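Local coordinates for AP205 bacteriophage COAT protein (Acinetobacter phage ap205, PDB 5FS4), which forms the protein shell of a small single-stranded RNA bacteriophage, its chains pairing into intertwined dimers that serve as building units of the capsid, at the interface of chains A and B. Coordinates in Å, arbitrary orientation; residue numbers count along the deposited sequence, not the author numbering. Chains: chain A/B, AP205 bacteriophage COAT protein.

Contacts 1 and 2 belong to one two-fold dimer interface, and the centres of their C-alpha atoms lie about 13 Å apart. Both use strand 76-88 and helix 92-111. In contact 1 the two copies of the strand are joined edge to edge; in contact 2 the helix of chain B lies over the strands of chain A and meets that chain's helix. The pairing of Phe110 with Ile85 occurs in both, with the chains exchanged. Strand bonding thus makes one continuous sheet from two chains, while the interlocked helices clamp it from one side, which suits a stable building unit of the capsid.

Contact 1: the interface of chains A and B. Residues chain A 78-81, 110; chain B 84-86.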
loop_
_atom_site.group_PDB
_atom_site.type_symbol
_atom_site.label_atom_id
_atom_site.label_comp_id
_atom_site.label_asym_id
_atom_site.label_seq_id
_atom_site.Cartn_x
_atom_site.Cartn_y
_atom_site.Cartn_z
ATOM N N ASN A 78 4.802 -16.634 -9.560
ATOM C CA ASN A 78 4.006 -15.390 -9.566
ATOM C C ASN A 78 4.506 -14.479 -8.446
ATOM O O ASN A 78 4.291 -14.757 -7.232
ATOM C CB ASN A 78 2.527 -15.686 -9.370
ATOM C CG ASN A 78 1.987 -16.639 -10.423
ATOM O OD1 ASN A 78 1.394 -17.655 -10.093
ATOM N ND2 ASN A 78 2.242 -16.352 -11.675
ATOM N N GLN A 79 5.232 -13.444 -8.823
ATOM C CA GLN A 79 5.539 -12.343 -7.934
ATOM C C GLN A 79 4.272 -11.433 -7.861
ATOM O O GLN A 79 3.771 -10.954 -8.872
ATOM C CB GLN A 79 6.721 -11.554 -8.483
ATOM C CG GLN A 79 8.044 -12.348 -8.506
ATOM C CD GLN A 79 9.143 -11.524 -9.086
ATOM O OE1 GLN A 79 8.958 -10.893 -10.135
ATOM N NE2 GLN A 79 10.300 -11.514 -8.430
ATOM N N SER A 80 3.760 -11.189 -6.668
ATOM C CA SER A 80 2.526 -10.431 -6.577
ATOM C C SER A 80 2.615 -9.473 -5.434
ATOM O O SER A 80 3.210 -9.757 -4.380
ATOM C CB SER A 80 1.272 -11.301 -6.502
ATOM O OG SER A 80 1.138 -11.998 -5.290
ATOM N N ILE A 81 2.022 -8.311 -5.682
ATOM C CA ILE A 81 1.967 -7.273 -4.670
ATOM C C ILE A 81 0.506 -6.783 -4.644
ATOM O O ILE A 81 0.023 -6.416 -5.671
ATOM C CB ILE A 81 2.931 -6.115 -4.894
ATOM C CG1 ILE A 81 4.341 -6.683 -5.074
ATOM C CG2 ILE A 81 2.741 -5.105 -3.718
ATOM C CD1 ILE A 81 5.480 -5.711 -5.181
ATOM N N PHE A 110 11.429 -3.715 3.662
ATOM C CA PHE A 110 11.530 -4.557 2.478
ATOM C C PHE A 110 12.456 -4.033 1.370
ATOM O O PHE A 110 13.191 -4.797 0.726
ATOM C CB PHE A 110 10.126 -4.701 1.884
ATOM C CG PHE A 110 10.113 -5.374 0.553
ATOM C CD1 PHE A 110 10.108 -6.752 0.472
ATOM C CD2 PHE A 110 10.017 -4.626 -0.622
ATOM C CE1 PHE A 110 10.073 -7.418 -0.722
ATOM C CE2 PHE A 110 10.067 -5.297 -1.862
ATOM C CZ PHE A 110 10.060 -6.705 -1.904
ATOM N N VAL B 84 0.580 -6.587 0.744
ATOM C CA VAL B 84 1.085 -7.937 0.930
ATOM C C VAL B 84 1.982 -8.218 -0.258
ATOM O O VAL B 84 1.509 -8.092 -1.416
ATOM C CB VAL B 84 0.011 -9.065 0.954
ATOM C CG1 VAL B 84 0.724 -10.415 1.161
ATOM C CG2 VAL B 84 -0.965 -8.816 2.074
ATOM N N ILE B 85 3.263 -8.473 0.035
ATOM C CA ILE B 85 4.244 -8.772 -0.986
ATOM C C ILE B 85 4.606 -10.244 -0.940
ATOM O O ILE B 85 5.043 -10.747 0.125
ATOM C CB ILE B 85 5.493 -7.969 -0.740
ATOM C CG1 ILE B 85 5.158 -6.462 -0.796
ATOM C CG2 ILE B 85 6.580 -8.360 -1.716
ATOM C CD1 ILE B 85 6.336 -5.551 -0.554
ATOM N N SER B 86 4.423 -10.955 -2.066
ATOM C CA SER B 86 4.624 -12.432 -2.087
ATOM C C SER B 86 5.587 -12.749 -3.227
ATOM O O SER B 86 5.287 -12.423 -4.352
ATOM C CB SER B 86 3.297 -13.177 -2.288
ATOM O OG SER B 86 3.469 -14.603 -2.221
HETATM O O HOH W 1 0.699 -10.388 -2.839
HETATM O O HOH W 2 4.251 -15.950 -4.416
#
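A:Ser80 and B:Ser86 face each other across the seam between two antiparallel edge strands and exchange a reciprocal pair of backbone hydrogen bonds. The N of A:Ser80 gives to the O of B:Ser86 at 3.0 Å, and the N of B:Ser86 returns the bond to the O of A:Ser80 at 2.9 Å. Both are nearly straight, which fits a regular, unstrained sheet. The two serine side chains project from the same face. A:Ser80 has its OG between the backbone N and carbonyl carbon (chi1 70°), and this hydroxyl meets water 1 at 3.0 Å; the same water lies 2.8 Å from the carbonyl O of B:Val84. The hydroxyl OG of B:Ser86 is anti to its backbone N (chi1 -176°) and lies 2.7 Å from water 2, which also pairs with the carbonyl O of A:Asn78. Small polar side chains suit this face because they carry water bridges without forcing the strands apart.

The opposite face is apolar. A:Ile81 and B:Ile85 run side by side, CG2 of the first 4.0 Å from CG1 of the second. B:Ile85 then meets A:Phe110 tip to tip: its CD1 sits over the centre of one ring face, 3.8 Å from the centroid, while its CG2 lies 3.8 Å from ring atom CE1. A branched residue suits this place, since its two arms cover both the middle and the rim of the ring.

A:Phe110 comes from the last turn of helix 92-111; with CG anti to its backbone N, its ring reaches B:Ile85. The seam itself joins the two copies of strand 76-88 into one sheet spanning both chains, with helices packed on the isoleucine face.

Contact 2: the interface of chains A and B. Residues chain A 30, 53, 83, 85, 99-100, 103; chain B 102-103, 106-107, 110.
Helix 92-111 of chain B crosses onto the sheet and helix of chain A, the interlocking of helices typical of small RNA phage coat dimers, and B:Asp107 meets A:Trp99 and A:Lys103 there. One carboxylate oxygen, OD1 of B:Asp107, accepts twice: nearly along its C-O axis from the indole NE1 of A:Trp99 at 2.8 Å (155° at H), slightly out of the indole plane, and on its syn side, tilted out of the carboxylate plane, from the ammonium NZ of A:Lys103 at 2.7 Å, a salt bridge. A:Trp99 has CG anti to its backbone N, which carries the indole toward B:Asp107. A:Glu100, one turn earlier, holds the same ammonium group through OE2, met from above the carboxylate plane 2.7 Å from NZ of A:Lys103. A cation between two acids probably eases their repulsion, and water 3 links it to OD2 of B:Asp107.

The indole is flanked on both faces. CD of A:Lys103 lies over the rim of one, and over the rim of the other sits B:Val106, whose CG1 comes 3.5 Å from CZ2 of A:Trp99. Also on that side, B:Phe110 turns the edge carrying CD2 and CE2 toward the five-membered ring, the planes 82° apart. Compact and beta-branched, B:Val106 fills the wedge between aromatics: its other methyl, CG2, reaches CB of A:Tyr53 at 3.7 Å.

One turn back, NE2 of B:His102 shares a hydrogen bond with the hydroxyl OG1 of A:Thr83, 2.8 Å away; a hydroxyl suits, able to give or take. The carbonyl O of A:Tyr53 lies in plane at the imidazole edge, 3.4 Å from CE1 of B:His102, while CG2 of B:Val106 lies over the rim of one face and helps hold the ring. Near the two-fold axis the Lys103 alkyl chains pack, CD of A:Lys103 to CD of B:Lys103 at 3.7 Å.

The contact lies beneath the joined sheet, between strands 46-60 and 76-88 of chain A and the paired helices 92-111.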
loop_
_atom_site.group_PDB
_atom_site.type_symbol
_atom_site.label_atom_id
_atom_site.label_comp_id
_atom_site.label_asym_id
_atom_site.label_seq_id
_atom_site.Cartn_x
_atom_site.Cartn_y
_atom_site.Cartn_z
ATOM N N PHE A 30 -1.561 -5.332 -13.893
ATOM C CA PHE A 30 -1.888 -4.435 -12.774
ATOM C C PHE A 30 -3.360 -4.173 -12.805
ATOM O O PHE A 30 -3.891 -3.732 -13.815
ATOM C CB PHE A 30 -1.126 -3.116 -12.881
ATOM C CG PHE A 30 -1.442 -2.129 -11.785
ATOM C CD1 PHE A 30 -0.857 -2.245 -10.559
ATOM C CD2 PHE A 30 -2.304 -1.011 -12.036
ATOM C CE1 PHE A 30 -1.091 -1.292 -9.576
ATOM C CE2 PHE A 30 -2.578 -0.091 -11.012
ATOM C CZ PHE A 30 -1.970 -0.251 -9.796
ATOM N N TYR A 53 -5.354 -2.766 -5.260
ATOM C CA TYR A 53 -4.379 -2.572 -6.338
ATOM C C TYR A 53 -3.455 -3.815 -6.339
ATOM O O TYR A 53 -2.794 -4.048 -5.376
ATOM C CB TYR A 53 -3.575 -1.302 -6.056
ATOM C CG TYR A 53 -4.453 -0.010 -5.916
ATOM C CD1 TYR A 53 -4.827 0.709 -7.039
ATOM C CD2 TYR A 53 -4.878 0.435 -4.696
ATOM C CE1 TYR A 53 -5.548 1.923 -6.950
ATOM C CE2 TYR A 53 -5.657 1.596 -4.570
ATOM C CZ TYR A 53 -6.028 2.332 -5.701
ATOM O OH TYR A 53 -6.797 3.477 -5.587
ATOM N N THR A 83 -2.209 -4.210 -2.623
ATOM C CA THR A 83 -2.363 -3.133 -1.686
ATOM C C THR A 83 -3.839 -2.803 -1.621
ATOM O O THR A 83 -4.478 -2.578 -2.642
ATOM C CB THR A 83 -1.605 -1.855 -2.099
ATOM O OG1 THR A 83 -0.212 -2.054 -1.964
ATOM C CG2 THR A 83 -1.986 -0.720 -1.156
ATOM N N ILE A 85 -6.209 0.159 0.028
ATOM C CA ILE A 85 -6.274 1.474 0.735
ATOM C C ILE A 85 -7.715 1.737 1.055
ATOM O O ILE A 85 -8.560 1.692 0.173
ATOM C CB ILE A 85 -5.763 2.596 -0.149
ATOM C CG1 ILE A 85 -4.259 2.439 -0.306
ATOM C CG2 ILE A 85 -6.066 3.968 0.433
ATOM C CD1 ILE A 85 -3.657 3.262 -1.440
ATOM N N TRP A 99 -0.775 7.008 2.874
ATOM C CA TRP A 99 -0.147 6.209 1.802
ATOM C C TRP A 99 1.361 6.547 1.645
ATOM O O TRP A 99 2.201 5.652 1.549
ATOM C CB TRP A 99 -0.895 6.440 0.528
ATOM C CG TRP A 99 -0.240 5.883 -0.713
ATOM C CD1 TRP A 99 0.061 6.596 -1.851
ATOM C CD2 TRP A 99 0.142 4.516 -0.973
ATOM N NE1 TRP A 99 0.591 5.770 -2.795
ATOM C CE2 TRP A 99 0.656 4.485 -2.288
ATOM C CE3 TRP A 99 0.075 3.286 -0.234
ATOM C CZ2 TRP A 99 1.144 3.299 -2.872
ATOM C CZ3 TRP A 99 0.516 2.121 -0.837
ATOM C CH2 TRP A 99 1.067 2.133 -2.129
ATOM N N GLU A 100 1.704 7.836 1.684
ATOM C CA GLU A 100 3.134 8.235 1.715
ATOM C C GLU A 100 3.966 7.597 2.793
ATOM O O GLU A 100 5.039 7.088 2.542
ATOM C CB GLU A 100 3.314 9.759 1.768
ATOM C CG GLU A 100 2.802 10.434 0.500
ATOM C CD GLU A 100 3.400 9.871 -0.805
ATOM O OE1 GLU A 100 4.640 9.963 -1.013
ATOM O OE2 GLU A 100 2.627 9.366 -1.640
ATOM N N LYS A 103 4.247 3.680 2.344
ATOM C CA LYS A 103 5.380 3.356 1.444
ATOM C C LYS A 103 6.733 3.504 2.101
ATOM O O LYS A 103 7.636 2.743 1.838
ATOM C CB LYS A 103 5.384 4.215 0.182
ATOM C CG LYS A 103 4.221 3.929 -0.727
ATOM C CD LYS A 103 4.164 4.907 -1.912
ATOM C CE LYS A 103 3.804 6.383 -1.584
ATOM N NZ LYS A 103 3.794 7.198 -2.860
ATOM N N HIS B 102 4.930 -0.936 -8.666
ATOM C CA HIS B 102 3.597 -0.963 -8.049
ATOM C C HIS B 102 3.262 0.377 -7.355
ATOM O O HIS B 102 2.136 0.859 -7.443
ATOM C CB HIS B 102 3.545 -2.202 -7.106
ATOM C CG HIS B 102 2.345 -2.241 -6.203
ATOM N ND1 HIS B 102 1.215 -2.983 -6.509
ATOM C CD2 HIS B 102 2.115 -1.694 -4.992
ATOM C CE1 HIS B 102 0.369 -2.926 -5.499
ATOM N NE2 HIS B 102 0.864 -2.102 -4.592
ATOM N N LYS B 103 4.228 0.935 -6.624
ATOM C CA LYS B 103 4.083 2.214 -5.951
ATOM C C LYS B 103 3.744 3.298 -7.003
ATOM O O LYS B 103 2.818 4.062 -6.808
ATOM C CB LYS B 103 5.333 2.594 -5.168
ATOM C CG LYS B 103 5.539 1.846 -3.848
ATOM C CD LYS B 103 6.702 2.458 -3.056
ATOM C CE LYS B 103 8.026 2.033 -3.674
ATOM N NZ LYS B 103 9.234 2.680 -3.073
ATOM N N VAL B 106 0.156 2.735 -8.364
ATOM C CA VAL B 106 -0.796 3.148 -7.382
ATOM C C VAL B 106 -0.812 4.679 -7.269
ATOM O O VAL B 106 -1.891 5.272 -7.232
ATOM C CB VAL B 106 -0.574 2.508 -5.991
ATOM C CG1 VAL B 106 -1.599 3.103 -5.022
ATOM C CG2 VAL B 106 -0.674 0.975 -6.033
ATOM N N ASP B 107 0.356 5.318 -7.233
ATOM C CA ASP B 107 0.448 6.793 -7.185
ATOM C C ASP B 107 -0.342 7.413 -8.327
ATOM O O ASP B 107 -1.084 8.337 -8.119
ATOM C CB ASP B 107 1.914 7.311 -7.266
ATOM C CG ASP B 107 2.725 7.017 -6.035
ATOM O OD1 ASP B 107 2.120 6.698 -4.974
ATOM O OD2 ASP B 107 3.992 7.058 -6.149
ATOM N N PHE B 110 -4.175 6.774 -7.370
ATOM C CA PHE B 110 -4.560 7.258 -6.046
ATOM C C PHE B 110 -3.889 8.575 -5.589
ATOM O O PHE B 110 -4.574 9.442 -5.009
ATOM C CB PHE B 110 -4.291 6.150 -5.002
ATOM C CG PHE B 110 -4.637 6.560 -3.611
ATOM C CD1 PHE B 110 -5.930 6.435 -3.152
ATOM C CD2 PHE B 110 -3.650 7.112 -2.728
ATOM C CE1 PHE B 110 -6.272 6.833 -1.845
ATOM C CE2 PHE B 110 -3.993 7.497 -1.447
ATOM C CZ PHE B 110 -5.284 7.362 -0.997
HETATM O O HOH W 3 6.134 6.497 -4.977
#